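Local structure of dTDP-4-dehydrorhamnose 3,5-epimerase (Elizabethkingia anophelis NUHP1, 6C46) at residues His70-Leu81 with Lys141-Gly152; Trp90-Glu98 with Phe119-His127. The protein probably catalyses the 3,5-epimerisation of dTDP-4-dehydro-6-deoxy-glucose, a step in dTDP-L-rhamnose biosynthesis. All coordinates share one frame; numbering follows the deposited sequence.

Contact 1: residues His70-Leu81 with Lys141-Gly152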
loop_
_atom_site.group_PDB
_atom_site.type_symbol
_atom_site.label_atom_id
_atom_site.label_comp_id
_atom_site.label_asym_id
_atom_site.label_seq_id
_atom_site.Cartn_x
_atom_site.Cartn_y
_atom_site.Cartn_z
ATOM N N HIS A 70 16.347 7.698 -10.509
ATOM C CA HIS A 70 16.224 6.390 -11.151
ATOM C C HIS A 70 15.013 6.331 -12.070
ATOM O O HIS A 70 14.002 7.003 -11.838
ATOM C CB HIS A 70 16.059 5.263 -10.104
ATOM C CG HIS A 70 17.215 5.143 -9.160
ATOM N ND1 HIS A 70 17.072 4.686 -7.868
ATOM C CD2 HIS A 70 18.534 5.396 -9.328
ATOM C CE1 HIS A 70 18.256 4.669 -7.273
ATOM N NE2 HIS A 70 19.162 5.094 -8.136
ATOM N N LEU A 71 15.097 5.453 -13.066
ATOM C CA LEU A 71 13.989 5.220 -13.989
ATOM C C LEU A 71 14.259 3.907 -14.709
ATOM O O LEU A 71 15.361 3.358 -14.641
ATOM C CB LEU A 71 13.850 6.370 -14.999
ATOM C CG LEU A 71 15.173 6.415 -15.795
ATOM C CD1 LEU A 71 14.993 5.979 -17.243
ATOM C CD2 LEU A 71 15.867 7.764 -15.713
ATOM N N GLN A 72 13.239 3.403 -15.401
ATOM C CA GLN A 72 13.408 2.307 -16.347
ATOM C C GLN A 72 13.049 2.834 -17.730
ATOM O O GLN A 72 12.122 3.642 -17.868
ATOM C CB GLN A 72 12.533 1.078 -15.966
ATOM C CG GLN A 72 13.084 0.358 -14.734
ATOM C CD GLN A 72 12.413 -0.964 -14.395
ATOM O OE1 GLN A 72 12.915 -1.706 -13.553
ATOM N NE2 GLN A 72 11.312 -1.285 -15.066
ATOM N N LYS A 73 13.807 2.417 -18.736
ATOM C CA LYS A 73 13.682 2.984 -20.079
ATOM C C LYS A 73 12.605 2.297 -20.912
ATOM O O LYS A 73 12.322 1.111 -20.747
ATOM C CB LYS A 73 15.001 2.888 -20.832
ATOM C CG LYS A 73 16.119 3.749 -20.268
ATOM C CD LYS A 73 17.397 3.516 -21.104
ATOM C CE LYS A 73 18.652 3.865 -20.307
ATOM N NZ LYS A 73 19.925 3.574 -21.048
ATOM N N GLY A 74 12.035 3.058 -21.841
ATOM C CA GLY A 74 11.239 2.473 -22.917
ATOM C C GLY A 74 9.984 1.778 -22.418
ATOM O O GLY A 74 9.279 2.264 -21.533
ATOM N N LYS A 75 9.713 0.598 -22.977
ATOM C CA LYS A 75 8.494 -0.119 -22.624
ATOM C C LYS A 75 8.506 -0.634 -21.194
ATOM O O LYS A 75 7.472 -1.125 -20.730
ATOM C CB LYS A 75 8.284 -1.302 -23.565
ATOM C CG LYS A 75 9.292 -2.405 -23.409
ATOM C CD LYS A 75 9.142 -3.381 -24.600
ATOM C CE LYS A 75 9.970 -4.619 -24.434
ATOM N NZ LYS A 75 9.556 -5.623 -25.459
ATOM N N HIS A 76 9.647 -0.558 -20.502
ATOM C CA HIS A 76 9.743 -0.956 -19.102
ATOM C C HIS A 76 9.535 0.200 -18.142
ATOM O O HIS A 76 9.556 -0.025 -16.923
ATOM C CB HIS A 76 11.107 -1.614 -18.857
ATOM C CG HIS A 76 11.291 -2.865 -19.661
ATOM N ND1 HIS A 76 10.629 -4.035 -19.359
ATOM C CD2 HIS A 76 12.006 -3.114 -20.785
ATOM C CE1 HIS A 76 10.953 -4.962 -20.247
ATOM N NE2 HIS A 76 11.790 -4.428 -21.120
ATOM N N ALA A 77 9.261 1.407 -18.651
ATOM C CA ALA A 77 9.109 2.573 -17.782
ATOM C C ALA A 77 8.006 2.342 -16.751
ATOM O O ALA A 77 6.985 1.716 -17.035
ATOM C CB ALA A 77 8.799 3.836 -18.607
ATOM N N GLN A 78 8.234 2.834 -15.537
ATOM C CA GLN A 78 7.337 2.620 -14.409
ATOM C C GLN A 78 6.790 3.950 -13.938
ATOM O O GLN A 78 7.570 4.803 -13.508
ATOM C CB GLN A 78 8.064 1.967 -13.244
ATOM C CG GLN A 78 8.594 0.566 -13.518
ATOM C CD GLN A 78 9.491 0.069 -12.409
ATOM O OE1 GLN A 78 10.451 0.739 -12.030
ATOM N NE2 GLN A 78 9.214 -1.141 -11.910
ATOM N N ALA A 79 5.462 4.120 -13.993
ATOM C CA ALA A 79 4.841 5.163 -13.189
ATOM C C ALA A 79 4.890 4.737 -11.730
ATOM O O ALA A 79 4.776 3.546 -11.426
ATOM C CB ALA A 79 3.386 5.409 -13.625
ATOM N N LYS A 80 5.079 5.711 -10.824
ATOM C CA LYS A 80 5.275 5.444 -9.405
ATOM C C LYS A 80 4.302 6.275 -8.581
ATOM O O LYS A 80 4.153 7.473 -8.824
ATOM C CB LYS A 80 6.718 5.743 -8.980
ATOM C CG LYS A 80 7.738 4.826 -9.683
ATOM C CD LYS A 80 9.176 5.358 -9.610
ATOM C CE LYS A 80 10.140 4.478 -10.428
ATOM N NZ LYS A 80 11.499 5.143 -10.647
ATOM N N LEU A 81 3.638 5.634 -7.619
ATOM C CA LEU A 81 2.791 6.316 -6.643
ATOM C C LEU A 81 3.467 6.126 -5.302
ATOM O O LEU A 81 3.524 5.004 -4.790
ATOM C CB LEU A 81 1.380 5.733 -6.629
ATOM C CG LEU A 81 0.384 6.440 -5.716
ATOM C CD1 LEU A 81 0.168 7.892 -6.134
ATOM C CD2 LEU A 81 -0.922 5.646 -5.769
ATOM N N LYS A 141 4.504 2.198 -5.243
ATOM C CA LYS A 141 3.760 1.309 -6.123
ATOM C C LYS A 141 4.141 1.651 -7.552
ATOM O O LYS A 141 4.227 2.833 -7.909
ATOM C CB LYS A 141 2.251 1.484 -5.940
ATOM C CG LYS A 141 1.771 1.526 -4.474
ATOM C CD LYS A 141 0.236 1.428 -4.357
ATOM C CE LYS A 141 -0.311 0.061 -4.802
ATOM N NZ LYS A 141 -1.795 -0.121 -4.664
ATOM N N CYS A 142 4.345 0.627 -8.373
ATOM C CA CYS A 142 4.774 0.829 -9.750
ATOM C C CYS A 142 3.730 0.265 -10.684
ATOM O O CYS A 142 3.185 -0.809 -10.418
ATOM C CB CYS A 142 6.094 0.146 -10.034
ATOM S SG CYS A 142 7.429 0.734 -8.972
ATOM N N ASP A 143 3.511 0.954 -11.808
ATOM C CA ASP A 143 2.565 0.487 -12.813
ATOM C C ASP A 143 3.236 -0.370 -13.887
ATOM O O ASP A 143 2.636 -0.631 -14.932
ATOM C CB ASP A 143 1.778 1.684 -13.393
ATOM C CG ASP A 143 2.453 2.352 -14.596
ATOM O OD1 ASP A 143 3.670 2.212 -14.835
ATOM O OD2 ASP A 143 1.724 3.072 -15.317
ATOM N N ASN A 144 4.446 -0.873 -13.620
ATOM C CA ASN A 144 5.119 -1.774 -14.543
ATOM C C ASN A 144 6.127 -2.569 -13.737
ATOM O O ASN A 144 6.509 -2.176 -12.630
ATOM C CB ASN A 144 5.797 -0.986 -15.681
ATOM C CG ASN A 144 5.924 -1.770 -16.969
ATOM O OD1 ASN A 144 5.775 -3.001 -17.009
ATOM N ND2 ASN A 144 6.241 -1.051 -18.047
ATOM N N PHE A 145 6.587 -3.660 -14.315
ATOM C CA PHE A 145 7.415 -4.600 -13.572
ATOM C C PHE A 145 8.897 -4.235 -13.664
ATOM O O PHE A 145 9.351 -3.551 -14.593
ATOM C CB PHE A 145 7.165 -6.021 -14.090
ATOM C CG PHE A 145 5.738 -6.482 -13.891
ATOM C CD1 PHE A 145 5.280 -6.811 -12.618
ATOM C CD2 PHE A 145 4.859 -6.561 -14.961
ATOM C CE1 PHE A 145 3.956 -7.218 -12.409
ATOM C CE2 PHE A 145 3.534 -6.960 -14.777
ATOM C CZ PHE A 145 3.088 -7.299 -13.489
ATOM N N TYR A 146 9.641 -4.689 -12.659
ATOM C CA TYR A 146 11.090 -4.529 -12.594
ATOM C C TYR A 146 11.793 -5.117 -13.815
ATOM O O TYR A 146 11.494 -6.235 -14.249
ATOM C CB TYR A 146 11.616 -5.219 -11.325
ATOM C CG TYR A 146 13.117 -5.242 -11.215
ATOM C CD1 TYR A 146 13.813 -4.109 -10.812
ATOM C CD2 TYR A 146 13.836 -6.399 -11.484
ATOM C CE1 TYR A 146 15.209 -4.126 -10.688
ATOM C CE2 TYR A 146 15.224 -6.431 -11.362
ATOM C CZ TYR A 146 15.901 -5.286 -10.963
ATOM O OH TYR A 146 17.273 -5.302 -10.844
ATOM N N ASN A 147 12.774 -4.381 -14.349
ATOM C CA ASN A 147 13.611 -4.914 -15.426
ATOM C C ASN A 147 14.993 -4.274 -15.323
ATOM O O ASN A 147 15.164 -3.097 -15.667
ATOM C CB ASN A 147 12.975 -4.657 -16.798
ATOM C CG ASN A 147 13.808 -5.214 -17.933
ATOM O OD1 ASN A 147 14.780 -4.594 -18.383
ATOM N ND2 ASN A 147 13.457 -6.404 -18.381
ATOM N N LYS A 148 15.982 -5.057 -14.887
ATOM C CA LYS A 148 17.301 -4.493 -14.586
ATOM C C LYS A 148 17.967 -3.918 -15.826
ATOM O O LYS A 148 18.610 -2.860 -15.763
ATOM C CB LYS A 148 18.210 -5.549 -13.947
ATOM C CG LYS A 148 19.591 -4.982 -13.617
ATOM C CD LYS A 148 20.417 -5.854 -12.681
ATOM C CE LYS A 148 21.413 -4.998 -11.879
ATOM N NZ LYS A 148 22.033 -3.887 -12.679
ATOM N N GLU A 149 17.883 -4.631 -16.943
ATOM C CA GLU A 149 18.584 -4.192 -18.140
ATOM C C GLU A 149 18.083 -2.837 -18.605
ATOM O O GLU A 149 18.842 -2.067 -19.205
ATOM C CB GLU A 149 18.418 -5.228 -19.249
ATOM C CG GLU A 149 19.153 -4.887 -20.526
ATOM C CD GLU A 149 18.876 -5.878 -21.646
ATOM O OE1 GLU A 149 18.169 -6.886 -21.403
ATOM O OE2 GLU A 149 19.365 -5.643 -22.772
ATOM N N SER A 150 16.822 -2.516 -18.317
ATOM C CA SER A 150 16.226 -1.274 -18.789
ATOM C C SER A 150 16.588 -0.060 -17.931
ATOM O O SER A 150 16.151 1.047 -18.254
ATOM C CB SER A 150 14.696 -1.404 -18.823
ATOM O OG SER A 150 14.152 -1.325 -17.504
ATOM N N GLU A 151 17.350 -0.226 -16.851
ATOM C CA GLU A 151 17.502 0.863 -15.893
ATOM C C GLU A 151 18.233 2.055 -16.499
ATOM O O GLU A 151 19.197 1.901 -17.248
ATOM C CB GLU A 151 18.220 0.358 -14.640
ATOM C CG GLU A 151 17.292 -0.515 -13.804
ATOM C CD GLU A 151 17.942 -1.066 -12.515
ATOM O OE1 GLU A 151 19.177 -1.026 -12.391
ATOM O OE2 GLU A 151 17.202 -1.545 -11.634
ATOM N N GLY A 152 17.733 3.256 -16.197
ATOM C CA GLY A 152 18.413 4.489 -16.524
ATOM C C GLY A 152 18.614 5.286 -15.245
ATOM O O GLY A 152 18.129 4.898 -14.172
HETATM O O HOH W 1 14.685 -0.736 -11.731
HETATM O O HOH W 2 19.905 0.617 -19.796
HETATM O O HOH W 3 8.938 -4.396 -17.184
#
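K141 pairs with L81 through two antiparallel backbone bonds, and its amine goes on to D56 of the second subunit. The D143 carboxylate turns across A79. Its CG sits between its own N and carbonyl carbon (chi1 88°), which brings OD1 to A79 N at 2.7 Å, from above the carboxylate plane. N144 spends both amide hydrogens on the loop: ND2 donates to K75 O and A77 O, each at 3.0 Å. N144 O accepts from Q78 NE2. The Q72 amide is gripped at both ends. NE2 donates to F145 O (3.0 Å) and to H76 O, both near its amide plane, and OE1 accepts from N147 N at 2.8 Å. Y146, between F145 and N147 in sequence, is predicted to stack on the thymidine ring of the substrate. The N147 amide lies flat on the H76 ring, planes 15° apart, with CG 3.6 Å above the ring plane. S150 OG donates to N147 O and rests against the CB atoms of Q72 and H76. E151 OE2 shares a water with Q72 OE1. G152 pairs with L71. Both segments link the two sheets of the cupin fold beside its predicted active site, where H70, the predicted proton acceptor, bonds D178. Within this chain, strand 151-153 is outermost in its sheet, beside strand 66-72; strand 135-142 runs between strands 80-86 and 55-62 in the other.

Contact 2: residues Trp90-Glu98 with Phe119-His127; sequences WDVAVDLRE and FYVPRGFAH
Strand 90-95 runs antiparallel to strand 125-127, at 158° with axes 4.6 Å apart; V94 and A126 form the hydrogen-bonded pair, and L96 N adds a bond to G124 O. H127 reaches across to D91 with CG anti to its backbone N (chi1 166°). Its NE2 donates to the syn lone pair of D91 OD1, close to the imidazole plane, at 2.5 Å. The other carboxylate oxygen, D91 OD2, meets the edge of the nearly perpendicular F119 ring, 3.1 Å from CD1. A93 CB packs on F119, V121 and F125. On the face of V94 and A126, L96 CD1 reaches in from just past the strand end to A126 CB (3.7 Å). The F125 ring is sandwiched. P122 CD lies over one face, and D95 covers the opposite one with its CA and a carboxylate 15° from the ring plane. R97 grips that carboxylate side-on: NE donates to OD1, and NH2 makes a salt bridge to OD2 at 2.9 Å. R97 N also bonds OD1, closing an Asx turn. S100 and T102 also bind OD2, and NH2 bonds K17 O. F125 CE1 sits over one face of the guanidinium. The two facing sheets fit the cupin barrel of this family. The D91–H127 pair lies inside it, with the H127 side chain about 6 Å from those of H70 and Y140, the predicted catalytic residues.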
loop_
_atom_site.group_PDB
_atom_site.type_symbol
_atom_site.label_atom_id
_atom_site.label_comp_id
_atom_site.label_asym_id
_atom_site.label_seq_id
_atom_site.Cartn_x
_atom_site.Cartn_y
_atom_site.Cartn_z
ATOM N N TRP A 90 12.023 13.817 1.627
ATOM C CA TRP A 90 11.898 14.808 0.561
ATOM C C TRP A 90 12.036 14.054 -0.751
ATOM O O TRP A 90 13.056 13.404 -0.993
ATOM C CB TRP A 90 12.955 15.908 0.679
ATOM C CG TRP A 90 12.778 17.022 -0.329
ATOM C CD1 TRP A 90 13.443 17.183 -1.513
ATOM C CD2 TRP A 90 11.871 18.123 -0.222
ATOM N NE1 TRP A 90 12.998 18.319 -2.152
ATOM C CE2 TRP A 90 12.035 18.915 -1.380
ATOM C CE3 TRP A 90 10.933 18.513 0.741
ATOM C CZ2 TRP A 90 11.299 20.082 -1.600
ATOM C CZ3 TRP A 90 10.203 19.679 0.523
ATOM C CH2 TRP A 90 10.393 20.446 -0.643
ATOM N N ASP A 91 11.011 14.124 -1.582
ATOM C CA ASP A 91 10.889 13.307 -2.776
ATOM C C ASP A 91 10.941 14.214 -3.998
ATOM O O ASP A 91 10.281 15.252 -4.009
ATOM C CB ASP A 91 9.571 12.557 -2.760
ATOM C CG ASP A 91 9.518 11.485 -3.809
ATOM O OD1 ASP A 91 9.813 10.308 -3.484
ATOM O OD2 ASP A 91 9.219 11.837 -4.965
ATOM N N VAL A 92 11.695 13.818 -5.033
ATOM C CA VAL A 92 11.916 14.671 -6.209
ATOM C C VAL A 92 11.602 13.895 -7.482
ATOM O O VAL A 92 11.983 12.730 -7.615
ATOM C CB VAL A 92 13.375 15.187 -6.260
ATOM C CG1 VAL A 92 13.618 15.945 -7.552
ATOM C CG2 VAL A 92 13.673 16.095 -5.056
ATOM N N ALA A 93 10.900 14.539 -8.409
ATOM C CA ALA A 93 10.625 13.993 -9.731
ATOM C C ALA A 93 11.182 14.933 -10.793
ATOM O O ALA A 93 11.195 16.154 -10.600
ATOM C CB ALA A 93 9.122 13.794 -9.950
ATOM N N VAL A 94 11.647 14.355 -11.911
ATOM C CA VAL A 94 12.196 15.101 -13.046
ATOM C C VAL A 94 11.535 14.600 -14.321
ATOM O O VAL A 94 11.569 13.397 -14.609
ATOM C CB VAL A 94 13.721 14.941 -13.175
ATOM C CG1 VAL A 94 14.238 15.813 -14.356
ATOM C CG2 VAL A 94 14.398 15.283 -11.861
ATOM N N ASP A 95 10.944 15.503 -15.077
ATOM C CA ASP A 95 10.291 15.135 -16.328
ATOM C C ASP A 95 11.374 14.956 -17.386
ATOM O O ASP A 95 12.126 15.894 -17.678
ATOM C CB ASP A 95 9.266 16.220 -16.701
ATOM C CG ASP A 95 8.427 15.873 -17.918
ATOM O OD1 ASP A 95 8.748 14.894 -18.639
ATOM O OD2 ASP A 95 7.412 16.581 -18.137
ATOM N N LEU A 96 11.474 13.750 -17.948
ATOM C CA LEU A 96 12.463 13.475 -18.983
ATOM C C LEU A 96 11.835 13.150 -20.329
ATOM O O LEU A 96 12.504 12.574 -21.195
ATOM C CB LEU A 96 13.388 12.342 -18.546
ATOM C CG LEU A 96 14.203 12.627 -17.276
ATOM C CD1 LEU A 96 14.946 11.349 -16.843
ATOM C CD2 LEU A 96 15.171 13.788 -17.499
ATOM N N ARG A 97 10.564 13.501 -20.529
ATOM C CA ARG A 97 9.910 13.285 -21.814
ATOM C C ARG A 97 10.283 14.416 -22.765
ATOM O O ARG A 97 9.855 15.563 -22.579
ATOM C CB ARG A 97 8.395 13.193 -21.621
ATOM C CG ARG A 97 8.028 12.054 -20.674
ATOM C CD ARG A 97 6.577 12.147 -20.240
ATOM N NE ARG A 97 6.335 13.417 -19.543
ATOM C CZ ARG A 97 5.161 13.788 -19.051
ATOM N NH1 ARG A 97 4.107 12.981 -19.164
ATOM N NH2 ARG A 97 5.047 14.968 -18.440
ATOM N N GLU A 98 11.029 14.085 -23.826
ATOM C CA GLU A 98 11.579 15.133 -24.696
ATOM C C GLU A 98 10.484 15.957 -25.356
ATOM O O GLU A 98 10.710 17.119 -25.715
ATOM C CB GLU A 98 12.497 14.530 -25.768
ATOM N N PHE A 119 2.421 10.958 -4.021
ATOM C CA PHE A 119 3.002 11.701 -5.134
ATOM C C PHE A 119 2.983 10.756 -6.326
ATOM O O PHE A 119 3.518 9.642 -6.241
ATOM C CB PHE A 119 4.427 12.133 -4.759
ATOM C CG PHE A 119 5.105 13.070 -5.740
ATOM C CD1 PHE A 119 6.487 13.017 -5.901
ATOM C CD2 PHE A 119 4.401 14.033 -6.427
ATOM C CE1 PHE A 119 7.151 13.907 -6.764
ATOM C CE2 PHE A 119 5.046 14.911 -7.287
ATOM C CZ PHE A 119 6.429 14.843 -7.462
ATOM N N TYR A 120 2.303 11.154 -7.400
ATOM C CA TYR A 120 2.205 10.329 -8.607
ATOM C C TYR A 120 3.215 10.834 -9.629
ATOM O O TYR A 120 3.113 11.972 -10.086
ATOM C CB TYR A 120 0.800 10.353 -9.225
ATOM C CG TYR A 120 0.769 9.656 -10.584
ATOM C CD1 TYR A 120 0.804 8.265 -10.669
ATOM C CD2 TYR A 120 0.746 10.387 -11.784
ATOM C CE1 TYR A 120 0.804 7.619 -11.902
ATOM C CE2 TYR A 120 0.753 9.740 -13.041
ATOM C CZ TYR A 120 0.774 8.358 -13.079
ATOM O OH TYR A 120 0.784 7.680 -14.279
ATOM N N VAL A 121 4.169 9.981 -9.990
ATOM C CA VAL A 121 5.283 10.262 -10.890
ATOM C C VAL A 121 5.040 9.466 -12.175
ATOM O O VAL A 121 5.141 8.223 -12.161
ATOM C CB VAL A 121 6.624 9.855 -10.257
ATOM C CG1 VAL A 121 7.762 10.238 -11.165
ATOM C CG2 VAL A 121 6.808 10.483 -8.863
ATOM N N PRO A 122 4.725 10.111 -13.288
ATOM C CA PRO A 122 4.388 9.369 -14.520
ATOM C C PRO A 122 5.570 8.585 -15.076
ATOM O O PRO A 122 6.729 8.840 -14.755
ATOM C CB PRO A 122 3.986 10.479 -15.510
ATOM C CG PRO A 122 3.688 11.712 -14.630
ATOM C CD PRO A 122 4.579 11.577 -13.431
ATOM N N ARG A 123 5.261 7.640 -15.976
ATOM C CA ARG A 123 6.281 7.073 -16.841
ATOM C C ARG A 123 6.988 8.186 -17.608
ATOM O O ARG A 123 6.355 9.159 -18.019
ATOM C CB ARG A 123 5.662 6.108 -17.847
ATOM C CG ARG A 123 5.045 4.846 -17.199
ATOM C CD ARG A 123 4.630 3.830 -18.259
ATOM N NE ARG A 123 4.021 2.655 -17.621
ATOM C CZ ARG A 123 3.739 1.535 -18.271
ATOM N NH1 ARG A 123 4.024 1.449 -19.573
ATOM N NH2 ARG A 123 3.185 0.503 -17.622
ATOM N N GLY A 124 8.295 8.006 -17.836
ATOM C CA GLY A 124 9.132 8.990 -18.514
ATOM C C GLY A 124 9.769 10.002 -17.579
ATOM O O GLY A 124 10.423 10.947 -18.047
ATOM N N PHE A 125 9.566 9.859 -16.282
ATOM C CA PHE A 125 10.179 10.702 -15.272
ATOM C C PHE A 125 11.298 9.933 -14.602
ATOM O O PHE A 125 11.310 8.701 -14.610
ATOM C CB PHE A 125 9.167 11.104 -14.183
ATOM C CG PHE A 125 8.225 12.219 -14.584
ATOM C CD1 PHE A 125 7.393 12.091 -15.691
ATOM C CD2 PHE A 125 8.173 13.392 -13.834
ATOM C CE1 PHE A 125 6.502 13.132 -16.052
ATOM C CE2 PHE A 125 7.290 14.431 -14.180
ATOM C CZ PHE A 125 6.471 14.302 -15.310
ATOM N N ALA A 126 12.233 10.666 -14.008
ATOM C CA ALA A 126 13.153 10.078 -13.046
ATOM C C ALA A 126 12.703 10.463 -11.651
ATOM O O ALA A 126 12.041 11.484 -11.456
ATOM C CB ALA A 126 14.600 10.531 -13.274
ATOM N N HIS A 127 13.087 9.642 -10.665
ATOM C CA HIS A 127 12.565 9.803 -9.319
ATOM C C HIS A 127 13.654 9.531 -8.289
ATOM O O HIS A 127 14.512 8.662 -8.480
ATOM C CB HIS A 127 11.374 8.851 -9.070
ATOM C CG HIS A 127 11.011 8.731 -7.623
ATOM N ND1 HIS A 127 11.365 7.640 -6.853
ATOM C CD2 HIS A 127 10.344 9.573 -6.799
ATOM C CE1 HIS A 127 10.943 7.826 -5.610
ATOM N NE2 HIS A 127 10.323 8.994 -5.551
HETATM O O HOH W 4 4.172 9.992 -19.505
#

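From the N terminus, the chain first passes through 70-81, the C-terminal end of strand 66-72 and the start of strand 80-86. It then enters 90-98. Contact 2 closes the shorter loop, when 119-127 returns beside strand 88-95. Contact 1 closes the longer one, when 141-152 comes back to 70-81. The whole of contact 2 therefore falls within the loop of contact 1, and the two do not cross. Each reaches both sheets of the barrel. Strands 80-86 and 118-121 adjoin in one sheet, where K80 O and V121 N probably bond. Strands 66-72 and 125-131 adjoin in the other. A salt bridge from R123 NE to D143 OD1 ties the turn of contact 2 to contact 1.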